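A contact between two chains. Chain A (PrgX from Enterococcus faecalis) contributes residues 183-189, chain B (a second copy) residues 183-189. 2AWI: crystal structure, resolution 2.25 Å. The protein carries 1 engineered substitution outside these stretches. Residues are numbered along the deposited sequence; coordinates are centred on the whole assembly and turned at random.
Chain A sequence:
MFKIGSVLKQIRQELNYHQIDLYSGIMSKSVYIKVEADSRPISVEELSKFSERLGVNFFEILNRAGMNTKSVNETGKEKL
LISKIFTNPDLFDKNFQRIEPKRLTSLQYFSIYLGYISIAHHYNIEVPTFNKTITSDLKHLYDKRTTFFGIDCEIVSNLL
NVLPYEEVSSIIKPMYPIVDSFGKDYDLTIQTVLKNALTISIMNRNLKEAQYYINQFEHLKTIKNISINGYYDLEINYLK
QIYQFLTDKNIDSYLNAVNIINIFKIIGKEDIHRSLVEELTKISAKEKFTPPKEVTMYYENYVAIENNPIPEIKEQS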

# COMPACT_ATOMS: atom_id res chain seq x y z
N GLY A 183 16.72 36.07 -6.15
CA GLY A 183 17.70 35.25 -5.45
C GLY A 183 17.07 34.14 -4.62
O GLY A 183 15.90 34.21 -4.26
N LYS A 184 17.87 33.12 -4.31
CA LYS A 184 17.40 31.99 -3.52
C LYS A 184 16.95 32.38 -2.11
O LYS A 184 15.97 31.84 -1.61
CB LYS A 184 18.48 30.91 -3.46
CG LYS A 184 18.72 30.23 -4.80
CD LYS A 184 19.65 29.03 -4.66
CE LYS A 184 19.78 28.28 -5.97
NZ LYS A 184 20.39 29.13 -7.05
N ASP A 185 17.65 33.31 -1.46
CA ASP A 185 17.26 33.74 -0.12
C ASP A 185 15.86 34.35 -0.17
O ASP A 185 14.99 34.00 0.62
CB ASP A 185 18.24 34.79 0.40
CG ASP A 185 19.61 34.22 0.70
OD1 ASP A 185 20.57 35.01 0.86
OD2 ASP A 185 19.73 32.98 0.80
N TYR A 186 15.66 35.26 -1.13
CA TYR A 186 14.38 35.94 -1.31
C TYR A 186 13.29 34.91 -1.63
O TYR A 186 12.21 34.94 -1.03
CB TYR A 186 14.53 36.97 -2.44
CG TYR A 186 13.24 37.58 -2.94
CD1 TYR A 186 12.56 37.02 -4.02
CD2 TYR A 186 12.70 38.71 -2.33
CE1 TYR A 186 11.36 37.58 -4.48
CE2 TYR A 186 11.52 39.27 -2.78
CZ TYR A 186 10.85 38.70 -3.85
OH TYR A 186 9.67 39.26 -4.27
N ASP A 187 13.59 33.99 -2.54
CA ASP A 187 12.65 32.94 -2.92
C ASP A 187 12.14 32.15 -1.71
O ASP A 187 10.94 31.90 -1.59
CB ASP A 187 13.31 31.96 -3.89
CG ASP A 187 13.59 32.57 -5.25
OD1 ASP A 187 14.10 31.84 -6.13
OD2 ASP A 187 13.30 33.77 -5.46
N LEU A 188 13.05 31.75 -0.82
CA LEU A 188 12.68 30.96 0.35
C LEU A 188 11.71 31.73 1.25
O LEU A 188 10.69 31.20 1.68
CB LEU A 188 13.93 30.62 1.16
CG LEU A 188 13.96 29.33 2.00
CD1 LEU A 188 14.85 29.58 3.20
CD2 LEU A 188 12.59 28.93 2.46
N THR A 189 12.05 32.98 1.51
CA THR A 189 11.26 33.84 2.37
C THR A 189 9.83 34.09 1.87
O THR A 189 8.89 34.06 2.66
CB THR A 189 11.96 35.18 2.53
OG1 THR A 189 13.31 34.95 2.96
CG2 THR A 189 11.24 36.04 3.56
N GLY B 183 26.72 29.86 1.00
CA GLY B 183 25.56 30.44 0.34
C GLY B 183 24.71 29.42 -0.39
O GLY B 183 25.19 28.36 -0.79
N LYS B 184 23.43 29.76 -0.57
CA LYS B 184 22.49 28.86 -1.23
C LYS B 184 22.88 28.46 -2.64
O LYS B 184 22.66 27.31 -3.05
CB LYS B 184 21.09 29.48 -1.23
CG LYS B 184 20.45 29.56 0.15
CD LYS B 184 19.00 30.04 0.06
CE LYS B 184 18.29 30.02 1.42
NZ LYS B 184 18.87 31.00 2.40
N ASP B 185 23.46 29.38 -3.40
CA ASP B 185 23.89 29.09 -4.76
C ASP B 185 24.94 27.98 -4.71
O ASP B 185 24.82 26.96 -5.39
CB ASP B 185 24.47 30.35 -5.41
CG ASP B 185 23.39 31.30 -5.92
OD1 ASP B 185 23.73 32.44 -6.29
OD2 ASP B 185 22.21 30.90 -5.96
N TYR B 186 25.95 28.18 -3.88
CA TYR B 186 27.01 27.20 -3.69
C TYR B 186 26.43 25.87 -3.20
O TYR B 186 26.80 24.80 -3.71
CB TYR B 186 28.02 27.78 -2.68
CG TYR B 186 29.05 26.81 -2.16
CD1 TYR B 186 28.76 25.98 -1.07
CD2 TYR B 186 30.32 26.73 -2.74
CE1 TYR B 186 29.72 25.10 -0.57
CE2 TYR B 186 31.28 25.86 -2.25
CZ TYR B 186 30.97 25.04 -1.16
OH TYR B 186 31.92 24.18 -0.68
N ASP B 187 25.52 25.95 -2.23
CA ASP B 187 24.89 24.75 -1.68
C ASP B 187 24.28 23.86 -2.76
O ASP B 187 24.45 22.64 -2.74
CB ASP B 187 23.79 25.12 -0.67
CG ASP B 187 24.34 25.64 0.66
OD1 ASP B 187 23.52 26.08 1.50
OD2 ASP B 187 25.58 25.60 0.88
N LEU B 188 23.58 24.48 -3.71
CA LEU B 188 22.95 23.73 -4.79
C LEU B 188 23.99 22.99 -5.62
O LEU B 188 23.89 21.78 -5.83
CB LEU B 188 22.19 24.69 -5.72
CG LEU B 188 20.83 24.28 -6.30
CD1 LEU B 188 20.64 24.95 -7.66
CD2 LEU B 188 20.73 22.78 -6.45
N THR B 189 24.97 23.73 -6.10
CA THR B 189 26.02 23.19 -6.94
C THR B 189 26.74 21.98 -6.35
O THR B 189 27.04 21.03 -7.07
CB THR B 189 27.05 24.27 -7.27
OG1 THR B 189 26.37 25.40 -7.83
CG2 THR B 189 28.09 23.75 -8.25
O HOH W 1 20.34 32.93 -5.88
O HOH W 2 22.65 32.39 0.78
O HOH W 3 16.33 32.78 3.03

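Two lysines from identical helix starts lie side by side and reach past each other, each gripping the aspartate that follows its counterpart. Lys A184 NZ donates to Asp B185 OD2 at 2.8 Å, and Lys B184 NZ donates to Asp A185 OD2 at 2.7 Å; both hydrogen bonds belong to salt bridges, so each ammonium is paired with a carboxylate of the other chain. The two helices, 184-189 in each copy, run nearly at right angles (92°) with axes 11.2 Å apart at closest approach. They come nearest at their first residues, where Lys A184 CA and Lys B184 CA are 6.4 Å apart. Each lysine points its CA-to-CB bond toward the other stretch and adopts the same m, t, t, p rotamer, straight through chi2 and chi3 and turned at chi4. The aliphatic stems therefore pack against each other, with Lys A184 CB 3.7 Å from Lys B184 CD. One turn along, the leucines add apolar contact: Leu B188 CD1 lies 3.8 Å from Lys A184 CE, and Leu A188 CD1 3.9 Å from Lys B184 CE. Asp A185 and Asp B185 leave the backbone sideways, but their carboxylates come nearer the partner. Water reinforces each bridge. Water 1 accepts from Lys A184 N (2.9 Å) and donates to Asp B185 OD2 (2.8 Å); water 2 accepts from Lys B184 N (3.1 Å) and donates to Asp A185 OD2 (3.0 Å). OD2 of each aspartate thus accepts from the ammonium of the partner lysine and, through a water, is linked to that same lysine's backbone N, which has no earlier helical turn to bond to. Gly A183 and Gly B183 occupy the N-cap positions at positive phi, where a CB would jam against the preceding carbonyl. The contact is small, burying 313 Å² over both sides, and the lysines supply most of it.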